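Local coordinates for uncharacterized protein (Pseudomonas aeruginosa UCBPP-PA14, PDB 3FD9) that probably represses the type III secretion regulon by disrupting the self-association and DNA binding of the transcriptional activator ExsA, at residues Gly208-Pro213 / Cys218-Leu223; Trp102-Val107 / Gly204-Phe209; Asp89-Asn92 / Gln97-Ile100; Ala235-Leu240 / Asn244-Gln249. All coordinates share one frame; numbering follows the deposited sequence.

In the fold
Interactions 1, 2 and 4 pack on one another around helices 96-115, 217-223 and 232-241; interaction 3 joins through helix 96-115. Interactions 1 and 2 have centres about 8 Å apart and share Gly208 and Phe209, so the 204-213 loop serves helices 96-115 and 217-223. Interaction 3, its centre about 11 Å from that of interaction 2, uses an earlier part of helix 96-115 and touches interaction 1 through Met99 SE and Leu223 CD1, 3.9 Å apart. Interaction 4 ends helix 232-241, which packs on helix 217-223 through Leu219 CB and Trp239 CD2, 3.5 Å apart. Val107 CG2 lies 3.5 Å from Leu240 CD2, tying interaction 2 to interaction 4. Interactions 3 and 4 do not touch.

Interaction 1 (Gly208-Pro213 / Cys218-Leu223); sequences GFEPIP and CLWQPL
Trp220, reaching out from helix 217-223, meets Phe209, Glu210 and Ile212 of the loop that precedes the helix. Of these meetings the aromatic one is an offset edge-to-face pair, in which the edge of the indole is turned toward the face of the Phe209 ring. The centroids of the phenyl and the six-membered indole ring are 5.7 Å apart and the planes are inclined at 71°. CZ2 of Trp220 also approaches CB of Phe209 at 3.6 Å, so the start of the phenylalanine side chain packs along with its ring.

Ile212 contributes a CH-pi contact. Its CG2 methyl sits over the face of the indole, 3.7 Å from the centroid of the five-membered ring and only 12° off the ring normal. A chi1 of 80° swings CG1 between the backbone N and the carbonyl carbon, leaving the CG2 methyl over the ring. From the opposite face Leu223 CD2, one turn along the same helix, leans on the indole toward its rim, which holds the ring between two aliphatic groups.

The polar approach is weaker: OE1 of the exposed Glu210 remains 3.9 Å from NE1 of Trp220. The Glu210-Pro211 peptide is cis, and beyond it the chain returns toward the indole with Ile212. Here a loop folds back on the helix it leads into, with one buried tryptophan central to the contact, within the ExsD C-terminal family region.

Interaction 2 (Trp102-Val107 / Gly204-Phe209); sequences WVLLPV and GGLAGF
Leu104 and Leu206 carry the closest pair of CA atoms, and these are still 10.3 Å apart; the helix and the loop therefore meet through side chains alone. Segment 102-107 is helical but irregular, with a wider pi-type turn at 102-104 and a kink at Pro106, whose nitrogen has no hydrogen to give to the preceding turn. In the other segment, Gly204 takes a positive phi of 90° directly after helix 193-203, and the chain then runs through Gly205 into a short 3-10 turn. A weak bond from Phe209 N to Leu206 O, 3.4 Å long, belongs to that turn, which brings both side chains round to face the helix. The loop between helices 193-203 and 217-223 packs on the side of helix 96-115, joining parts of the chain about a hundred residues apart.

Leu104 does the touching with a single methyl. Its CD1 lies 3.6 Å from Phe209 CZ, at the far end of the phenyl ring, and the same methyl is 4.4 Å from Leu206 CD2, a looser approach. With chi1 at -56°, CG stands anti to the carbonyl carbon, and an extended chi2 of -174° sends CD1 outward to the loop. Trp193, Met197 and Leu200 of helix 193-203, together with Trp220, also pack on Leu104.

Interaction 3 (Asp89-Asn92 / Gln97-Ile100); sequences DRVN and QSMI
Ser98 on helix 96-115 faces the end of strand 90-92, meeting Val91 and Asn92. Its side chain sets out toward the strand, and CB is the carbon that makes the direct approach. This atom lies 3.3 Å from the backbone O of Asn92 and 4.0 Å from CG1 of Val91, so it meets both a carbonyl oxygen and a methyl on its strand side. Val91 supplies that methyl because CG1 is anti to the backbone N, with chi1 at -175°, whereas its CG2 packs on the indole of Trp102 a turn further along the helix.

Beyond CB, the hydroxyl OG is anti to the carbonyl carbon of Ser98 (chi1 -77°). It stays 3.8 Å from Asn92 O and instead finds a water molecule at 3.0 Å. That water also accepts a hydrogen bond from Asn92 N at 3.1 Å, so a single solvent molecule spans the gap between the serine tip and the strand backbone. The bridge gives the Asn92 amide a partner on the side of the strand away from its neighbour in the sheet. The Asn92 side chain is engaged elsewhere: OD1 binds the N of Ala94 in the short turn leading to the helix, and ND2 binds the O of Gln255.

Strand 90-92 runs parallel to strand 251-253, with Val91 bonded through its backbone to His251 and Tyr253. The contact thus sets the start of helix 96-115 against this two-stranded sheet, while the side chains of Met99 (a selenomethionine) and Ile100 pack on Leu200 of helix 193-203.

Interaction 4 (Ala235-Leu240 / Asn244-Gln249); sequences AVQAWL and NLCQAQ
Leu240 and Leu245 meet where a Schellman motif ends helix 232-241, with Asn244 as its C-prime residue at positive phi. The helix is closed by a hydrogen bond from Leu245 N to Leu240 O, 2.8 Å long and fairly straight at 163°, and the motif is completed by the pairing of Asn244 N with His241 O. The reversal that follows carries the chain back along the helix toward strand 251-253.

Most of the apolar packing lies next to this bond. The side chains of Leu240 and Leu245 cross at about a right angle, with CD2 of the first 4.0 Å from CD1 of the second. Cys246 adds its sulfur, which lies 3.8 Å from Leu240 CB; a chi1 of 74° turns SG back toward the helix. Phe252 and Val107 extend this apolar patch on the Leu240 side.

The other side is looser and more polar. Asn244 and Ala248 are exposed and direct their CB atoms away from the helix. Gln237, bent at chi2, extends over the returning chain, where NE2 donates to the O of Asp250 and comes within 3.3 Å of Ala248 O. Back in the packed part, Leu245 CD1 lies 4.2 Å from Trp239 CZ3.

Interaction 1 (Gly208-Pro213 / Cys218-Leu223)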
# COMPACT_ATOMS: atom_id res chain seq x y z
N GLY A 208 32.58 -9.45 4.76
CA GLY A 208 32.66 -8.15 5.38
C GLY A 208 32.20 -8.13 6.83
O GLY A 208 32.45 -7.16 7.53
N PHE A 209 31.52 -9.18 7.26
CA PHE A 209 30.92 -9.22 8.60
C PHE A 209 31.91 -9.60 9.69
O PHE A 209 31.72 -9.25 10.85
CB PHE A 209 29.74 -10.20 8.66
CG PHE A 209 28.48 -9.67 8.05
CD1 PHE A 209 27.74 -8.72 8.72
CD2 PHE A 209 28.03 -10.15 6.84
CE1 PHE A 209 26.57 -8.24 8.17
CE2 PHE A 209 26.87 -9.68 6.28
CZ PHE A 209 26.14 -8.72 6.93
N GLU A 210 32.95 -10.35 9.33
CA GLU A 210 33.89 -10.84 10.33
C GLU A 210 34.86 -9.75 10.79
O GLU A 210 35.19 -8.84 10.03
CB GLU A 210 34.61 -12.10 9.86
CG GLU A 210 34.98 -12.12 8.39
CD GLU A 210 34.90 -13.52 7.81
OE1 GLU A 210 33.97 -14.27 8.18
OE2 GLU A 210 35.77 -13.88 6.97
N PRO A 211 35.31 -9.85 12.05
CA PRO A 211 35.01 -10.98 12.94
C PRO A 211 33.61 -10.89 13.54
O PRO A 211 33.21 -9.82 13.99
CB PRO A 211 36.05 -10.83 14.06
CG PRO A 211 36.83 -9.57 13.75
CD PRO A 211 36.03 -8.79 12.77
N ILE A 212 32.89 -12.01 13.57
CA ILE A 212 31.55 -12.04 14.15
C ILE A 212 31.60 -12.42 15.63
O ILE A 212 32.51 -13.15 16.05
CB ILE A 212 30.64 -13.05 13.41
CG1 ILE A 212 30.92 -14.47 13.88
CG2 ILE A 212 30.84 -12.95 11.90
CD1 ILE A 212 29.74 -15.38 13.73
N PRO A 213 30.64 -11.95 16.43
CA PRO A 213 30.58 -12.26 17.86
C PRO A 213 30.71 -13.75 18.12
O PRO A 213 30.22 -14.53 17.31
CB PRO A 213 29.19 -11.77 18.27
CG PRO A 213 28.90 -10.67 17.32
CD PRO A 213 29.51 -11.09 16.01
N CYS A 218 28.43 -20.90 15.93
CA CYS A 218 27.82 -22.14 15.45
C CYS A 218 26.74 -21.89 14.40
O CYS A 218 26.37 -22.80 13.66
CB CYS A 218 27.32 -23.02 16.61
SG CYS A 218 26.97 -22.14 18.14
N LEU A 219 26.25 -20.67 14.32
CA LEU A 219 25.43 -20.26 13.18
C LEU A 219 26.30 -19.91 11.97
O LEU A 219 26.00 -20.30 10.85
CB LEU A 219 24.58 -19.05 13.52
CG LEU A 219 23.97 -18.41 12.27
CD1 LEU A 219 23.00 -19.40 11.62
CD2 LEU A 219 23.29 -17.08 12.56
N TRP A 220 27.38 -19.18 12.21
CA TRP A 220 28.21 -18.70 11.12
C TRP A 220 28.95 -19.80 10.39
O TRP A 220 28.98 -19.81 9.16
CB TRP A 220 29.20 -17.64 11.60
CG TRP A 220 29.39 -16.55 10.58
CD1 TRP A 220 30.45 -16.38 9.74
CD2 TRP A 220 28.47 -15.48 10.28
NE1 TRP A 220 30.25 -15.27 8.95
CE2 TRP A 220 29.05 -14.71 9.26
CE3 TRP A 220 27.22 -15.10 10.79
CZ2 TRP A 220 28.42 -13.58 8.74
CZ3 TRP A 220 26.61 -13.98 10.26
CH2 TRP A 220 27.20 -13.24 9.26
N GLN A 221 29.56 -20.72 11.13
CA GLN A 221 30.26 -21.83 10.52
C GLN A 221 29.46 -22.46 9.37
O GLN A 221 29.94 -22.49 8.23
CB GLN A 221 30.69 -22.86 11.58
CG GLN A 221 30.64 -24.32 11.13
CD GLN A 221 31.79 -24.71 10.22
OE1 GLN A 221 32.83 -24.05 10.19
NE2 GLN A 221 31.62 -25.81 9.49
N PRO A 222 28.23 -22.93 9.64
CA PRO A 222 27.42 -23.52 8.57
C PRO A 222 27.00 -22.50 7.53
O PRO A 222 26.85 -22.84 6.36
CB PRO A 222 26.17 -24.01 9.31
CG PRO A 222 26.53 -24.02 10.75
CD PRO A 222 27.53 -22.94 10.93
N LEU A 223 26.80 -21.26 7.95
CA LEU A 223 26.28 -20.24 7.05
C LEU A 223 27.26 -19.99 5.90
O LEU A 223 26.86 -19.75 4.76
CB LEU A 223 25.98 -18.94 7.81
CG LEU A 223 25.03 -17.96 7.11
CD1 LEU A 223 23.65 -18.57 6.99
CD2 LEU A 223 24.96 -16.65 7.86

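Interaction 2 (Trp102-Val107 / Gly204-Phe209)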
# COMPACT_ATOMS: atom_id res chain seq x y z
N TRP A 102 15.66 -13.36 6.12
CA TRP A 102 15.38 -14.61 6.80
C TRP A 102 16.44 -14.98 7.82
O TRP A 102 16.20 -15.77 8.71
CB TRP A 102 15.18 -15.74 5.78
CG TRP A 102 13.72 -15.97 5.45
CD1 TRP A 102 12.81 -16.68 6.19
CD2 TRP A 102 13.01 -15.49 4.30
NE1 TRP A 102 11.58 -16.66 5.57
CE2 TRP A 102 11.68 -15.93 4.42
CE3 TRP A 102 13.37 -14.72 3.19
CZ2 TRP A 102 10.71 -15.64 3.47
CZ3 TRP A 102 12.41 -14.43 2.25
CH2 TRP A 102 11.09 -14.89 2.39
N VAL A 103 17.62 -14.40 7.70
CA VAL A 103 18.69 -14.73 8.61
C VAL A 103 19.26 -13.49 9.29
O VAL A 103 18.99 -13.25 10.46
CB VAL A 103 19.83 -15.50 7.90
CG1 VAL A 103 20.90 -15.90 8.90
CG2 VAL A 103 19.29 -16.72 7.21
N LEU A 104 20.03 -12.71 8.56
CA LEU A 104 20.80 -11.63 9.16
C LEU A 104 19.99 -10.71 10.06
O LEU A 104 20.38 -10.44 11.19
CB LEU A 104 21.54 -10.83 8.10
CG LEU A 104 22.47 -11.63 7.18
CD1 LEU A 104 23.23 -10.66 6.27
CD2 LEU A 104 23.42 -12.49 7.97
N LEU A 105 18.85 -10.23 9.57
CA LEU A 105 18.02 -9.32 10.36
C LEU A 105 17.37 -9.96 11.59
O LEU A 105 17.44 -9.41 12.69
CB LEU A 105 16.97 -8.65 9.47
CG LEU A 105 17.49 -7.61 8.49
CD1 LEU A 105 16.33 -6.84 7.91
CD2 LEU A 105 18.46 -6.64 9.16
N PRO A 106 16.73 -11.12 11.42
CA PRO A 106 16.21 -11.83 12.60
C PRO A 106 17.32 -12.15 13.60
O PRO A 106 17.20 -11.87 14.79
CB PRO A 106 15.67 -13.13 12.01
CG PRO A 106 15.29 -12.77 10.59
CD PRO A 106 16.36 -11.79 10.16
N VAL A 107 18.41 -12.73 13.10
CA VAL A 107 19.53 -13.11 13.94
C VAL A 107 20.07 -11.91 14.71
O VAL A 107 20.43 -12.03 15.88
CB VAL A 107 20.66 -13.73 13.11
CG1 VAL A 107 21.96 -13.73 13.89
CG2 VAL A 107 20.27 -15.15 12.70
N GLY A 204 27.61 -9.69 -2.76
CA GLY A 204 26.93 -10.95 -2.50
C GLY A 204 27.53 -11.90 -1.48
O GLY A 204 26.94 -12.96 -1.21
N GLY A 205 28.67 -11.55 -0.90
CA GLY A 205 29.38 -12.43 0.01
C GLY A 205 29.30 -12.01 1.46
O GLY A 205 28.90 -10.88 1.75
N LEU A 206 29.70 -12.89 2.37
CA LEU A 206 29.55 -12.65 3.81
C LEU A 206 30.82 -12.22 4.53
O LEU A 206 30.84 -12.11 5.76
CB LEU A 206 28.98 -13.90 4.49
CG LEU A 206 27.48 -14.12 4.29
CD1 LEU A 206 27.06 -15.46 4.85
CD2 LEU A 206 26.70 -12.99 4.95
N ALA A 207 31.89 -11.98 3.78
CA ALA A 207 33.21 -11.78 4.38
C ALA A 207 33.30 -10.48 5.20
O ALA A 207 34.00 -10.42 6.20
CB ALA A 207 34.29 -11.82 3.31
N GLY A 208 32.58 -9.45 4.76
CA GLY A 208 32.66 -8.15 5.38
C GLY A 208 32.20 -8.13 6.83
O GLY A 208 32.45 -7.16 7.53
N PHE A 209 31.52 -9.18 7.26
CA PHE A 209 30.92 -9.22 8.60
C PHE A 209 31.91 -9.60 9.69
O PHE A 209 31.72 -9.25 10.85
CB PHE A 209 29.74 -10.20 8.66
CG PHE A 209 28.48 -9.67 8.05
CD1 PHE A 209 27.74 -8.72 8.72
CD2 PHE A 209 28.03 -10.15 6.84
CE1 PHE A 209 26.57 -8.24 8.17
CE2 PHE A 209 26.87 -9.68 6.28
CZ PHE A 209 26.14 -8.72 6.93

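Interaction 3 (Asp89-Asn92 / Gln97-Ile100)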
# COMPACT_ATOMS: atom_id res chain seq x y z
N ASP A 89 8.25 -21.66 4.47
CA ASP A 89 8.74 -21.23 3.18
C ASP A 89 9.95 -22.05 2.78
O ASP A 89 10.66 -22.56 3.63
CB ASP A 89 9.13 -19.76 3.24
CG ASP A 89 7.96 -18.87 3.54
OD1 ASP A 89 7.07 -18.72 2.67
OD2 ASP A 89 7.93 -18.30 4.66
N ARG A 90 10.15 -22.18 1.47
CA ARG A 90 11.38 -22.74 0.95
C ARG A 90 12.22 -21.54 0.57
O ARG A 90 11.83 -20.75 -0.29
CB ARG A 90 11.11 -23.60 -0.29
CG ARG A 90 9.86 -24.47 -0.20
CD ARG A 90 10.15 -25.84 0.38
NE ARG A 90 11.09 -26.60 -0.44
CZ ARG A 90 11.41 -27.87 -0.23
NH1 ARG A 90 10.87 -28.54 0.78
NH2 ARG A 90 12.28 -28.48 -1.03
N VAL A 91 13.37 -21.39 1.21
CA VAL A 91 14.12 -20.15 1.12
C VAL A 91 15.52 -20.36 0.56
O VAL A 91 16.30 -21.14 1.09
CB VAL A 91 14.26 -19.47 2.49
CG1 VAL A 91 14.94 -18.13 2.33
CG2 VAL A 91 12.90 -19.31 3.14
N ASN A 92 15.83 -19.66 -0.52
CA ASN A 92 17.14 -19.78 -1.14
C ASN A 92 18.09 -18.74 -0.61
O ASN A 92 18.04 -17.58 -1.02
CB ASN A 92 17.03 -19.67 -2.66
CG ASN A 92 18.34 -19.95 -3.35
OD1 ASN A 92 19.32 -20.34 -2.71
ND2 ASN A 92 18.38 -19.75 -4.66
N GLN A 97 18.88 -10.88 -0.77
CA GLN A 97 17.68 -10.36 -0.15
C GLN A 97 17.09 -11.40 0.79
O GLN A 97 16.55 -11.06 1.84
CB GLN A 97 16.64 -10.02 -1.21
CG GLN A 97 15.59 -9.06 -0.71
CD GLN A 97 16.21 -7.77 -0.21
OE1 GLN A 97 16.98 -7.10 -0.94
NE2 GLN A 97 15.90 -7.40 1.04
N SER A 98 17.20 -12.66 0.41
CA SER A 98 16.66 -13.75 1.21
C SER A 98 17.57 -14.03 2.41
O SER A 98 17.09 -14.31 3.50
CB SER A 98 16.51 -15.01 0.36
OG SER A 98 15.36 -14.91 -0.47
N MSE A 99 18.87 -13.94 2.18
CA MSE A 99 19.84 -14.08 3.26
C MSE A 99 19.59 -13.03 4.34
O MSE A 99 19.77 -13.30 5.53
CB MSE A 99 21.25 -13.94 2.69
CG MSE A 99 22.32 -13.85 3.76
SE MSE A 99 22.57 -15.54 4.72
CE MSE A 99 23.58 -16.51 3.32
N ILE A 100 19.16 -11.85 3.93
CA ILE A 100 19.01 -10.73 4.84
C ILE A 100 17.72 -10.80 5.64
O ILE A 100 17.71 -10.56 6.84
CB ILE A 100 19.00 -9.39 4.08
CG1 ILE A 100 20.39 -9.09 3.50
CG2 ILE A 100 18.57 -8.27 4.99
CD1 ILE A 100 20.38 -7.98 2.45
O HOH W 1 14.05 -17.38 -1.50

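Interaction 4 (Ala235-Leu240 / Asn244-Gln249)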
# COMPACT_ATOMS: atom_id res chain seq x y z
N ALA A 235 21.65 -27.16 9.20
CA ALA A 235 22.37 -26.79 10.41
C ALA A 235 22.05 -25.35 10.81
O ALA A 235 22.00 -25.03 11.99
CB ALA A 235 23.85 -26.98 10.24
N VAL A 236 21.85 -24.48 9.83
CA VAL A 236 21.46 -23.12 10.17
C VAL A 236 19.96 -23.08 10.39
O VAL A 236 19.46 -22.29 11.19
CB VAL A 236 21.90 -22.05 9.12
CG1 VAL A 236 23.08 -22.54 8.31
CG2 VAL A 236 20.75 -21.65 8.22
N GLN A 237 19.23 -23.95 9.71
CA GLN A 237 17.80 -24.07 9.96
C GLN A 237 17.60 -24.41 11.43
O GLN A 237 16.86 -23.73 12.13
CB GLN A 237 17.15 -25.12 9.06
CG GLN A 237 15.64 -25.02 8.96
CD GLN A 237 14.93 -25.82 10.06
OE1 GLN A 237 15.56 -26.58 10.79
NE2 GLN A 237 13.62 -25.65 10.15
N ALA A 238 18.28 -25.45 11.89
CA ALA A 238 18.17 -25.92 13.27
C ALA A 238 18.55 -24.84 14.27
O ALA A 238 17.92 -24.71 15.31
CB ALA A 238 19.04 -27.14 13.47
N TRP A 239 19.59 -24.08 13.96
CA TRP A 239 20.07 -23.04 14.86
C TRP A 239 18.99 -21.99 15.05
O TRP A 239 18.69 -21.61 16.18
CB TRP A 239 21.33 -22.39 14.30
CG TRP A 239 22.06 -21.56 15.30
CD1 TRP A 239 23.01 -21.98 16.16
CD2 TRP A 239 21.91 -20.15 15.52
NE1 TRP A 239 23.46 -20.93 16.92
CE2 TRP A 239 22.80 -19.80 16.55
CE3 TRP A 239 21.10 -19.15 14.96
CZ2 TRP A 239 22.91 -18.50 17.03
CZ3 TRP A 239 21.21 -17.86 15.44
CH2 TRP A 239 22.11 -17.55 16.47
N LEU A 240 18.41 -21.54 13.95
CA LEU A 240 17.40 -20.49 13.99
C LEU A 240 16.18 -21.00 14.71
O LEU A 240 15.60 -20.31 15.54
CB LEU A 240 17.00 -20.08 12.57
CG LEU A 240 18.09 -19.45 11.70
CD1 LEU A 240 17.57 -19.23 10.28
CD2 LEU A 240 18.54 -18.15 12.32
N ASN A 244 13.63 -19.85 17.87
CA ASN A 244 12.38 -19.27 17.46
C ASN A 244 12.59 -18.16 16.42
O ASN A 244 11.86 -17.16 16.40
CB ASN A 244 11.65 -18.72 18.68
CG ASN A 244 10.20 -18.44 18.41
OD1 ASN A 244 9.50 -19.24 17.78
ND2 ASN A 244 9.72 -17.29 18.89
N LEU A 245 13.58 -18.35 15.55
CA LEU A 245 13.83 -17.40 14.47
C LEU A 245 13.37 -17.96 13.13
O LEU A 245 13.54 -17.33 12.09
CB LEU A 245 15.30 -16.99 14.40
CG LEU A 245 15.87 -16.44 15.70
CD1 LEU A 245 17.37 -16.19 15.55
CD2 LEU A 245 15.15 -15.17 16.15
N CYS A 246 12.80 -19.15 13.15
CA CYS A 246 12.09 -19.65 11.98
C CYS A 246 11.07 -20.71 12.38
O CYS A 246 10.93 -21.04 13.56
CB CYS A 246 13.06 -20.17 10.92
SG CYS A 246 13.82 -21.74 11.30
N GLN A 247 10.36 -21.23 11.38
CA GLN A 247 9.26 -22.15 11.64
C GLN A 247 9.76 -23.57 11.50
O GLN A 247 10.79 -23.80 10.89
CB GLN A 247 8.10 -21.89 10.68
CG GLN A 247 7.53 -20.50 10.80
CD GLN A 247 7.26 -20.11 12.25
OE1 GLN A 247 6.38 -20.66 12.89
NE2 GLN A 247 8.03 -19.15 12.75
N ALA A 248 9.02 -24.51 12.08
CA ALA A 248 9.41 -25.90 11.99
C ALA A 248 9.58 -26.28 10.53
O ALA A 248 10.55 -26.94 10.18
CB ALA A 248 8.37 -26.78 12.66
N GLN A 249 8.65 -25.83 9.69
CA GLN A 249 8.60 -26.25 8.30
C GLN A 249 9.31 -25.34 7.31
O GLN A 249 9.29 -25.60 6.10
CB GLN A 249 7.15 -26.45 7.86
CG GLN A 249 6.45 -27.56 8.62
CD GLN A 249 7.24 -28.84 8.63
OE1 GLN A 249 7.81 -29.24 7.61
NE2 GLN A 249 7.29 -29.50 9.78